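Local coordinates for protein probable ss-1,3-N-acetylglucosaminyltransferase (Staphylococcus aureus subsp. aureus N315, PDB 6H21) that is a probable glycosyltransferase with a family 2 GT-A domain followed by a TarS-type linker domain, and is seen with UDP-N-acetylglucosamine and manganese bound, at residues 202-207 and 252-257. Sequence-based numbering, arbitrary orientation.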
ATOM      1  N   PHE C 202      17.068 -25.304  19.594  1.00 34.09           N
ATOM      2  CA  PHE C 202      17.360 -26.160  20.737  1.00 34.54           C
ATOM      3  C   PHE C 202      16.484 -25.750  21.931  1.00 34.30           C
ATOM      4  O   PHE C 202      15.854 -26.596  22.530  1.00 34.62           O
ATOM      5  CB  PHE C 202      18.846 -26.120  21.095  1.00 34.82           C
ATOM      6  CG  PHE C 202      19.220 -27.002  22.260  1.00 35.33           C
ATOM      7  CD1 PHE C 202      19.017 -26.570  23.563  1.00 35.16           C
ATOM      8  CD2 PHE C 202      19.744 -28.268  22.051  1.00 36.00           C
ATOM      9  CE1 PHE C 202      19.353 -27.378  24.636  1.00 35.76           C
ATOM     10  CE2 PHE C 202      20.077 -29.076  23.123  1.00 36.85           C
ATOM     11  CZ  PHE C 202      19.874 -28.636  24.415  1.00 36.76           C
ATOM     12  N   THR C 203      16.439 -24.451  22.256  1.00 33.61           N
ATOM     13  CA  THR C 203      15.656 -23.977  23.395  1.00 33.67           C
ATOM     14  C   THR C 203      14.158 -24.242  23.180  1.00 34.02           C
ATOM     15  O   THR C 203      13.473 -24.698  24.111  1.00 34.44           O
ATOM     16  CB  THR C 203      15.928 -22.501  23.699  1.00 33.22           C
ATOM     17  OG1 THR C 203      17.316 -22.344  23.999  1.00 33.30           O
ATOM     18  CG2 THR C 203      15.109 -21.992  24.863  1.00 33.42           C
ATOM     19  N   ILE C 204      13.654 -23.995  21.964  1.00 33.72           N
ATOM     20  CA  ILE C 204      12.252 -24.268  21.622  1.00 34.39           C
ATOM     21  C   ILE C 204      11.946 -25.768  21.747  1.00 35.02           C
ATOM     22  O   ILE C 204      10.909 -26.124  22.310  1.00 35.02           O
ATOM     23  CB  ILE C 204      11.908 -23.742  20.211  1.00 34.20           C
ATOM     24  CG1 ILE C 204      11.972 -22.214  20.139  1.00 34.25           C
ATOM     25  CG2 ILE C 204      10.574 -24.307  19.720  1.00 34.38           C
ATOM     26  CD1 ILE C 204      10.684 -21.498  20.460  1.00 34.88           C
ATOM     27  N   GLU C 205      12.808 -26.633  21.183  1.00 35.82           N
ATOM     28  CA  GLU C 205      12.629 -28.101  21.281  1.00 37.37           C
ATOM     29  C   GLU C 205      12.545 -28.487  22.764  1.00 37.14           C
ATOM     30  O   GLU C 205      11.705 -29.318  23.149  1.00 37.67           O
ATOM     31  CB  GLU C 205      13.742 -28.876  20.560  1.00 39.37           C
ATOM     32  CG  GLU C 205      13.614 -28.854  19.036  1.00 40.73           C
ATOM     33  CD  GLU C 205      14.582 -29.700  18.203  1.00 43.41           C
ATOM     34  OE1 GLU C 205      15.702 -29.990  18.666  1.00 44.59           O
ATOM     35  OE2 GLU C 205      14.218 -30.048  17.054  1.00 48.37           O
ATOM     36  N   PHE C 206      13.393 -27.863  23.599  1.00 36.07           N
ATOM     37  CA  PHE C 206      13.398 -28.142  25.020  1.00 36.21           C
ATOM     38  C   PHE C 206      12.074 -27.706  25.652  1.00 36.01           C
ATOM     39  O   PHE C 206      11.465 -28.474  26.415  1.00 36.71           O
ATOM     40  CB  PHE C 206      14.556 -27.451  25.737  1.00 35.86           C
ATOM     41  CG  PHE C 206      14.757 -27.936  27.146  1.00 36.50           C
ATOM     42  CD1 PHE C 206      14.048 -27.378  28.197  1.00 36.71           C
ATOM     43  CD2 PHE C 206      15.632 -28.975  27.419  1.00 37.06           C
ATOM     44  CE1 PHE C 206      14.235 -27.831  29.494  1.00 37.46           C
ATOM     45  CE2 PHE C 206      15.811 -29.432  28.717  1.00 37.78           C
ATOM     46  CZ  PHE C 206      15.110 -28.865  29.752  1.00 37.94           C
ATOM     47  N   LEU C 207      11.660 -26.469  25.363  1.00 35.06           N
ATOM     48  CA  LEU C 207      10.414 -25.866  25.930  1.00 35.14           C
ATOM     49  C   LEU C 207       9.180 -26.722  25.590  1.00 35.62           C
ATOM     50  O   LEU C 207       8.302 -26.897  26.417  1.00 36.17           O
ATOM     51  CB  LEU C 207      10.231 -24.435  25.395  1.00 34.34           C
ATOM     52  CG  LEU C 207      11.187 -23.378  25.947  1.00 33.96           C
ATOM     53  CD1 LEU C 207      11.060 -22.081  25.159  1.00 33.26           C
ATOM     54  CD2 LEU C 207      10.938 -23.132  27.427  1.00 34.63           C
ATOM     55  N   TYR C 252       8.816 -24.097  13.997  1.00 31.41           N
ATOM     56  CA  TYR C 252       7.364 -24.257  13.839  1.00 31.49           C
ATOM     57  C   TYR C 252       6.947 -25.725  13.962  1.00 32.71           C
ATOM     58  O   TYR C 252       5.953 -26.005  14.628  1.00 32.75           O
ATOM     59  CB  TYR C 252       6.906 -23.674  12.508  1.00 30.70           C
ATOM     60  CG  TYR C 252       6.888 -22.174  12.489  1.00 29.77           C
ATOM     61  CD1 TYR C 252       6.001 -21.473  13.284  1.00 29.52           C
ATOM     62  CD2 TYR C 252       7.755 -21.460  11.681  1.00 29.32           C
ATOM     63  CE1 TYR C 252       5.940 -20.087  13.248  1.00 29.05           C
ATOM     64  CE2 TYR C 252       7.725 -20.081  11.646  1.00 28.76           C
ATOM     65  CZ  TYR C 252       6.811 -19.395  12.432  1.00 28.57           C
ATOM     66  OH  TYR C 252       6.749 -18.045  12.378  1.00 28.08           O
ATOM     67  N   LYS C 253       7.731 -26.640  13.356  1.00 34.01           N
ATOM     68  CA  LYS C 253       7.495 -28.087  13.428  1.00 35.58           C
ATOM     69  C   LYS C 253       7.523 -28.554  14.892  1.00 35.44           C
ATOM     70  O   LYS C 253       6.663 -29.331  15.287  1.00 35.91           O
ATOM     71  CB  LYS C 253       8.506 -28.893  12.604  1.00 37.52           C
ATOM     72  CG  LYS C 253       8.363 -28.763  11.088  1.00 38.69           C
ATOM     73  CD  LYS C 253       8.708 -30.012  10.302  1.00 40.83           C
ATOM     74  CE  LYS C 253      10.190 -30.205  10.032  1.00 42.10           C
ATOM     75  N   ALA C 254       8.478 -28.049  15.682  1.00 34.41           N
ATOM     76  CA  ALA C 254       8.629 -28.414  17.108  1.00 34.73           C
ATOM     77  C   ALA C 254       7.400 -27.972  17.906  1.00 34.51           C
ATOM     78  O   ALA C 254       6.927 -28.690  18.777  1.00 35.03           O
ATOM     79  CB  ALA C 254       9.889 -27.839  17.715  1.00 34.27           C
ATOM     80  N   ILE C 255       6.878 -26.787  17.595  1.00 33.67           N
ATOM     81  CA  ILE C 255       5.695 -26.286  18.272  1.00 33.78           C
ATOM     82  C   ILE C 255       4.496 -27.190  17.959  1.00 34.55           C
ATOM     83  O   ILE C 255       3.748 -27.603  18.852  1.00 35.10           O
ATOM     84  CB  ILE C 255       5.435 -24.828  17.873  1.00 32.91           C
ATOM     85  CG1 ILE C 255       6.481 -23.905  18.493  1.00 32.43           C
ATOM     86  CG2 ILE C 255       4.011 -24.414  18.227  1.00 33.24           C
ATOM     87  CD1 ILE C 255       6.389 -22.476  18.015  1.00 31.76           C
ATOM     88  N   TYR C 256       4.320 -27.513  16.678  1.00 34.62           N
ATOM     89  CA  TYR C 256       3.105 -28.202  16.238  1.00 35.43           C
ATOM     90  C   TYR C 256       3.130 -29.688  16.592  1.00 36.93           C
ATOM     91  O   TYR C 256       2.064 -30.315  16.548  1.00 37.80           O
ATOM     92  CB  TYR C 256       2.836 -27.968  14.754  1.00 34.75           C
ATOM     93  CG  TYR C 256       2.057 -26.704  14.519  1.00 33.89           C
ATOM     94  CD1 TYR C 256       0.677 -26.686  14.680  1.00 34.33           C
ATOM     95  CD2 TYR C 256       2.698 -25.518  14.197  1.00 32.74           C
ATOM     96  CE1 TYR C 256      -0.050 -25.525  14.481  1.00 33.67           C
ATOM     97  CE2 TYR C 256       1.988 -24.348  14.017  1.00 32.13           C
ATOM     98  CZ  TYR C 256       0.614 -24.352  14.166  1.00 32.57           C
ATOM     99  OH  TYR C 256      -0.065 -23.198  13.958  1.00 32.02           O
ATOM    100  N   LYS C 257       4.310 -30.226  16.955  1.00 37.48           N
ATOM    101  CA  LYS C 257       4.438 -31.601  17.463  1.00 39.04           C
ATOM    102  C   LYS C 257       4.571 -31.631  18.992  1.00 39.25           C
ATOM    103  O   LYS C 257       4.880 -32.662  19.517  1.00 40.20           O
ATOM    104  CB  LYS C 257       5.701 -32.313  16.956  1.00 39.77           C
ATOM    105  CG  LYS C 257       5.655 -32.824  15.523  1.00 40.58           C
ATOM    106  CD  LYS C 257       7.050 -32.889  14.906  1.00 40.72           C
TER
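Ile204 and Glu205 meet Ala254 where two parallel helices of this GT-A glycosyltransferase pack side by side. Helix 198-207 lies against helix 242-256, the first helix of the TarS-type linker region. Lys257 has already left that helix. The short axes run 9.2 Å apart and are only 3° from parallel. The backbones come closest at Glu205 and Ala254, with CA atoms 5.8 Å apart. A methyl group is all that Ala254 puts between them. The contact stands apart from the bound UDP-N-acetylglucosamine, which is about 13 Å from the side chain of Ile204. It joins the linker region to helix 198-207 rather than lining the ligand pocket.

The contact is apolar, and no hydrogen bond crosses it. Ile204 points at the linker helix. Its branch methyl CG2 lies 4.1 Å from Ala254 CB. The same CG2 is 4.3 Å from Ile255 CG1. With CG1 of Ile204 beside the backbone N (chi1 -66°), CG2 falls anti to N and reaches these two residues. Ile255 sets off past the partner helix rather than straight at it, and joins the contact through CG1. Beyond the pair, Ile204 also touches Phe169, and Ile255 touches Leu270 of helix 264-281.

The outer faces tie each helix to its own surroundings. Phe202 and Phe206 both meet Phe178 edge-to-face, away from the linker. On the other helix, the hydroxyls of Tyr252 and Tyr256 hydrogen-bond to Thr275 and His268 of helix 264-281.

Glu205 contributes the aliphatic part of its side chain. The extended chain beyond CG takes the carboxylate farther from the Ala254 methyl. The touching atom is the methylene CG, which lies alongside Ala254 CB at 4.1 Å.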